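Local coordinates for nucleoporin nup120 (Schizosaccharomyces pombe, PDB 4GQ2), which serves as a structural component of the nuclear pore complex, whose nucleoporins can also dock transiently associated nuclear transport factors, at residues 552-557 / 578-582; 733-738 / 831-835. One frame throughout, in Å; residues are numbered along the deposited sequence.

Interaction 1: residues 552-557 / 578-582; sequences FDEEPL and LDLGR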
loop_
_atom_site.group_PDB
_atom_site.type_symbol
_atom_site.label_atom_id
_atom_site.label_comp_id
_atom_site.label_asym_id
_atom_site.label_seq_id
_atom_site.Cartn_x
_atom_site.Cartn_y
_atom_site.Cartn_z
ATOM N N PHE A 552 -13.284 15.340 -14.871
ATOM C CA PHE A 552 -14.007 14.338 -15.659
ATOM C C PHE A 552 -14.565 13.176 -14.837
ATOM O O PHE A 552 -15.431 12.442 -15.311
ATOM C CB PHE A 552 -13.131 13.810 -16.797
ATOM C CG PHE A 552 -13.009 14.759 -17.950
ATOM C CD1 PHE A 552 -11.995 15.704 -17.984
ATOM C CD2 PHE A 552 -13.918 14.717 -19.000
ATOM C CE1 PHE A 552 -11.881 16.584 -19.043
ATOM C CE2 PHE A 552 -13.810 15.595 -20.065
ATOM C CZ PHE A 552 -12.788 16.529 -20.084
ATOM N N ASP A 553 -14.065 13.007 -13.615
ATOM C CA ASP A 553 -14.533 11.943 -12.729
ATOM C C ASP A 553 -15.814 12.364 -12.016
ATOM O O ASP A 553 -16.831 11.678 -12.110
ATOM C CB ASP A 553 -13.453 11.578 -11.706
ATOM C CG ASP A 553 -13.704 10.239 -11.033
ATOM O OD1 ASP A 553 -13.611 9.200 -11.724
ATOM O OD2 ASP A 553 -13.969 10.225 -9.808
ATOM N N GLU A 554 -15.757 13.493 -11.311
ATOM C CA GLU A 554 -16.910 14.004 -10.569
ATOM C C GLU A 554 -17.896 14.745 -11.473
ATOM O O GLU A 554 -17.500 15.550 -12.322
ATOM C CB GLU A 554 -16.472 14.860 -9.371
ATOM C CG GLU A 554 -15.335 15.828 -9.651
ATOM C CD GLU A 554 -14.362 15.942 -8.491
ATOM O OE1 GLU A 554 -13.606 14.973 -8.232
ATOM O OE2 GLU A 554 -14.342 17.011 -7.845
ATOM N N GLU A 555 -19.180 14.456 -11.258
ATOM C CA GLU A 555 -20.295 14.863 -12.132
ATOM C C GLU A 555 -20.437 16.391 -12.329
ATOM O O GLU A 555 -19.682 17.164 -11.733
ATOM C CB GLU A 555 -21.612 14.282 -11.577
ATOM C CG GLU A 555 -21.521 12.869 -11.004
ATOM C CD GLU A 555 -21.422 11.782 -12.063
ATOM O OE1 GLU A 555 -22.150 11.853 -13.077
ATOM O OE2 GLU A 555 -20.623 10.840 -11.872
ATOM N N PRO A 556 -21.386 16.835 -13.185
ATOM C CA PRO A 556 -22.189 16.146 -14.200
ATOM C C PRO A 556 -21.848 16.618 -15.614
ATOM O O PRO A 556 -21.079 17.575 -15.775
ATOM C CB PRO A 556 -23.613 16.572 -13.844
ATOM C CG PRO A 556 -23.463 17.915 -13.191
ATOM C CD PRO A 556 -22.013 18.119 -12.825
ATOM N N LEU A 557 -22.425 15.968 -16.625
ATOM C CA LEU A 557 -22.115 16.294 -18.022
ATOM C C LEU A 557 -22.381 17.771 -18.344
ATOM O O LEU A 557 -21.551 18.425 -18.984
ATOM C CB LEU A 557 -22.885 15.389 -18.991
ATOM C CG LEU A 557 -22.193 14.839 -20.253
ATOM C CD1 LEU A 557 -23.237 14.371 -21.258
ATOM C CD2 LEU A 557 -21.203 15.788 -20.930
ATOM N N LEU A 578 -17.162 10.469 -23.372
ATOM C CA LEU A 578 -16.571 10.206 -22.060
ATOM C C LEU A 578 -17.669 9.855 -21.051
ATOM O O LEU A 578 -17.548 8.872 -20.314
ATOM C CB LEU A 578 -15.712 11.387 -21.577
ATOM C CG LEU A 578 -15.040 11.405 -20.186
ATOM C CD1 LEU A 578 -16.002 11.922 -19.119
ATOM C CD2 LEU A 578 -14.430 10.063 -19.767
ATOM N N ASP A 579 -18.748 10.639 -21.042
ATOM C CA ASP A 579 -19.859 10.365 -20.142
ATOM C C ASP A 579 -20.476 8.990 -20.400
ATOM O O ASP A 579 -20.896 8.309 -19.457
ATOM C CB ASP A 579 -20.919 11.460 -20.226
ATOM C CG ASP A 579 -21.998 11.301 -19.179
ATOM O OD1 ASP A 579 -21.694 11.467 -17.982
ATOM O OD2 ASP A 579 -23.149 11.005 -19.553
ATOM N N LEU A 580 -20.515 8.587 -21.671
ATOM C CA LEU A 580 -20.964 7.242 -22.044
ATOM C C LEU A 580 -20.077 6.151 -21.423
ATOM O O LEU A 580 -20.571 5.098 -21.019
ATOM C CB LEU A 580 -21.020 7.085 -23.575
ATOM C CG LEU A 580 -22.015 7.905 -24.416
ATOM C CD1 LEU A 580 -21.889 7.541 -25.884
ATOM C CD2 LEU A 580 -23.457 7.708 -23.970
ATOM N N GLY A 581 -18.772 6.414 -21.351
ATOM C CA GLY A 581 -17.825 5.517 -20.696
ATOM C C GLY A 581 -18.029 5.482 -19.193
ATOM O O GLY A 581 -18.093 4.395 -18.594
ATOM N N ARG A 582 -18.148 6.670 -18.593
ATOM C CA ARG A 582 -18.444 6.811 -17.167
ATOM C C ARG A 582 -19.693 6.033 -16.760
ATOM O O ARG A 582 -19.673 5.314 -15.766
ATOM C CB ARG A 582 -18.651 8.276 -16.778
ATOM C CG ARG A 582 -17.420 9.160 -16.830
ATOM C CD ARG A 582 -17.615 10.430 -16.009
ATOM N NE ARG A 582 -18.858 11.150 -16.308
ATOM C CZ ARG A 582 -19.087 12.425 -15.996
ATOM N NH1 ARG A 582 -18.154 13.151 -15.386
ATOM N NH2 ARG A 582 -20.249 12.984 -16.299
#
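R582 reaches from helix 571-585 to F552 O and the turn that follows it, and its side chain can be followed atom by atom. CB leads into CG, set anti to the carbonyl carbon (chi1 -69°), and CG stands 4.1 Å from F552 O. CD comes closer, 3.1 Å from F552 O. The chain then bends at chi3 (-50°), which turns the guanidinium across the turn. NE makes a weak hydrogen bond back to D579 OD1, one helical turn earlier. NH1 donates to F552 O at 2.8 Å, N-H...O 156°; the donor stands above the carbonyl plane, although the oxygen lies in the guanidinium plane. NH2 forms a salt bridge to D579 OD1 at 2.7 Å, received on the anti side of the carboxylate. E555 OE1 lies over one guanidinium face, 3.9 Å from R582 NH2, a long salt bridge of charge alone. A methionine for R582 would probably leave F552 O without this donor and the two carboxylates without the cation between them. Carbon contacts flank the arginine: L578 CD1 meets the ring edge of F552 at CD2 (3.5 Å), and L557 CG lies against D579 CB (3.6 Å). F552 and L578 also pack on L653 of helix 646-658. The geometry is that of a salt-bridge network with a helix-borne arginine bonded to a backbone carbonyl in helix 548-553, beside the turn that leads to helix 557-561.

Interaction 2: residues 733-738 / 831-835; sequences SFLLEN and QLIGW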
loop_
_atom_site.group_PDB
_atom_site.type_symbol
_atom_site.label_atom_id
_atom_site.label_comp_id
_atom_site.label_asym_id
_atom_site.label_seq_id
_atom_site.Cartn_x
_atom_site.Cartn_y
_atom_site.Cartn_z
ATOM N N SER A 733 -2.538 0.579 -12.886
ATOM C CA SER A 733 -2.891 -0.474 -11.925
ATOM C C SER A 733 -1.666 -0.995 -11.193
ATOM O O SER A 733 -1.731 -1.288 -10.007
ATOM C CB SER A 733 -3.646 -1.625 -12.605
ATOM O OG SER A 733 -4.821 -1.146 -13.249
ATOM N N PHE A 734 -0.547 -1.100 -11.903
ATOM C CA PHE A 734 0.734 -1.405 -11.280
ATOM C C PHE A 734 1.057 -0.431 -10.135
ATOM O O PHE A 734 1.273 -0.845 -8.987
ATOM C CB PHE A 734 1.830 -1.432 -12.346
ATOM C CG PHE A 734 3.224 -1.370 -11.802
ATOM C CD1 PHE A 734 3.796 -2.475 -11.190
ATOM C CD2 PHE A 734 3.990 -0.209 -11.952
ATOM C CE1 PHE A 734 5.098 -2.422 -10.705
ATOM C CE2 PHE A 734 5.287 -0.146 -11.466
ATOM C CZ PHE A 734 5.840 -1.254 -10.837
ATOM N N LEU A 735 1.048 0.863 -10.433
ATOM C CA LEU A 735 1.311 1.873 -9.407
ATOM C C LEU A 735 0.295 1.897 -8.260
ATOM O O LEU A 735 0.662 2.167 -7.114
ATOM C CB LEU A 735 1.472 3.261 -10.024
ATOM C CG LEU A 735 2.728 3.407 -10.899
ATOM C CD1 LEU A 735 2.655 4.680 -11.717
ATOM C CD2 LEU A 735 4.006 3.379 -10.066
ATOM N N LEU A 736 -0.972 1.609 -8.558
ATOM C CA LEU A 736 -1.994 1.518 -7.513
ATOM C C LEU A 736 -1.676 0.371 -6.534
ATOM O O LEU A 736 -1.926 0.480 -5.330
ATOM C CB LEU A 736 -3.411 1.387 -8.109
ATOM C CG LEU A 736 -3.973 2.706 -8.667
ATOM C CD1 LEU A 736 -5.288 2.512 -9.400
ATOM C CD2 LEU A 736 -4.144 3.739 -7.561
ATOM N N GLU A 737 -1.087 -0.702 -7.052
ATOM C CA GLU A 737 -0.620 -1.793 -6.213
ATOM C C GLU A 737 0.588 -1.354 -5.376
ATOM O O GLU A 737 0.858 -1.921 -4.323
ATOM C CB GLU A 737 -0.301 -3.035 -7.059
ATOM C CG GLU A 737 -0.689 -4.348 -6.386
ATOM C CD GLU A 737 -0.208 -5.589 -7.131
ATOM O OE1 GLU A 737 0.550 -6.390 -6.526
ATOM O OE2 GLU A 737 -0.595 -5.770 -8.310
ATOM N N ASN A 738 1.299 -0.327 -5.830
ATOM C CA ASN A 738 2.450 0.179 -5.081
ATOM C C ASN A 738 2.021 1.053 -3.890
ATOM O O ASN A 738 2.798 1.295 -2.953
ATOM C CB ASN A 738 3.395 0.952 -6.011
ATOM C CG ASN A 738 4.322 0.043 -6.798
ATOM O OD1 ASN A 738 5.520 -0.009 -6.525
ATOM N ND2 ASN A 738 3.779 -0.673 -7.788
ATOM N N GLN A 831 6.188 -9.333 -4.780
ATOM C CA GLN A 831 4.775 -8.996 -4.822
ATOM C C GLN A 831 4.419 -8.482 -6.209
ATOM O O GLN A 831 3.330 -8.767 -6.720
ATOM C CB GLN A 831 4.478 -7.908 -3.780
ATOM C CG GLN A 831 3.162 -8.070 -3.035
ATOM C CD GLN A 831 3.251 -9.091 -1.909
ATOM O OE1 GLN A 831 4.322 -9.328 -1.350
ATOM N NE2 GLN A 831 2.118 -9.700 -1.572
ATOM N N LEU A 832 5.354 -7.739 -6.814
ATOM C CA LEU A 832 5.114 -7.028 -8.085
ATOM C C LEU A 832 5.593 -7.783 -9.325
ATOM O O LEU A 832 5.421 -7.302 -10.456
ATOM C CB LEU A 832 5.785 -5.646 -8.049
ATOM C CG LEU A 832 5.299 -4.651 -6.996
ATOM C CD1 LEU A 832 6.286 -3.497 -6.881
ATOM C CD2 LEU A 832 3.890 -4.140 -7.307
ATOM N N ILE A 833 6.200 -8.951 -9.116
ATOM C CA ILE A 833 6.883 -9.669 -10.198
ATOM C C ILE A 833 6.003 -10.014 -11.408
ATOM O O ILE A 833 6.506 -10.143 -12.516
ATOM C CB ILE A 833 7.606 -10.933 -9.669
ATOM C CG1 ILE A 833 8.797 -11.286 -10.575
ATOM C CG2 ILE A 833 6.617 -12.091 -9.440
ATOM C CD1 ILE A 833 9.755 -12.283 -9.965
ATOM N N GLY A 834 4.694 -10.136 -11.206
ATOM C CA GLY A 834 3.788 -10.500 -12.298
ATOM C C GLY A 834 3.555 -9.385 -13.310
ATOM O O GLY A 834 3.003 -9.622 -14.372
ATOM N N TRP A 835 3.988 -8.175 -12.975
ATOM C CA TRP A 835 3.870 -7.001 -13.847
ATOM C C TRP A 835 5.022 -6.847 -14.804
ATOM O O TRP A 835 4.887 -6.155 -15.821
ATOM C CB TRP A 835 3.768 -5.735 -13.005
ATOM C CG TRP A 835 2.500 -5.618 -12.207
ATOM C CD1 TRP A 835 2.352 -5.748 -10.835
ATOM C CD2 TRP A 835 1.140 -5.337 -12.714
ATOM N NE1 TRP A 835 1.037 -5.563 -10.465
ATOM C CE2 TRP A 835 0.262 -5.312 -11.541
ATOM C CE3 TRP A 835 0.593 -5.101 -13.967
ATOM C CZ2 TRP A 835 -1.098 -5.050 -11.644
ATOM C CZ3 TRP A 835 -0.782 -4.847 -14.060
ATOM C CH2 TRP A 835 -1.606 -4.829 -12.926
#
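F734 and W835 bring the two backbones closest, their CA atoms 6.9 Å apart, where helix 719-739 faces segment 831-835, on helix 826-832 and the residues that follow. The rings form a T-shaped pair: the edge of F734 is directed at the five-membered ring of W835, with planes at 69° and F734 CD1 3.5 Å from W835 CG. F734 CB adds a CH-pi contact over the same indole ring, 4.2 Å from its centroid. E737, extended beyond CG, carries its carboxylate to the indole edge, where W835 NE1 donates to E737 OE2 at 2.7 Å (153°). The oxygen lies in the indole plane, yet the donor approaches from above the carboxylate plane. This bond satisfies the indole N-H and, with the F734 contact, probably restrains the ring's rotation. N738 ND2 donates to F734 O (2.8 Å), which sets ND2 over the centre of the F734 ring. L832 CD2 packs against F734 CE1 (4.0 Å) and also touches the amide nitrogen N738 ND2 (3.5 Å). The contact is buried among helices: L812 and L816 of helix 812-822 touch F734, V813 of that helix touches W835, and helix 590-605 packs on the indole through R601, V604 and Q605.

Overall arrangement
From the N terminus, the chain passes through the beta-strands of the propeller region before reaching interaction 1, which closes a short loop of 20 intervening residues, 11 of them helical, and ties helix 548-553 and the turn after it to helix 571-585. Interaction 2 follows in series, neither nested in nor crossing the first; it spans 92 residues and joins helix 719-739 to segment 831-835, which belongs to the HEAT-repeat region. The centres lie 27 Å apart and the nearest atoms about 11 Å, without touching. Helix 672-703 is a shared neighbour: its side chains meet D553, E554 and L578 of interaction 1 and S733, L735 and L736 of interaction 2.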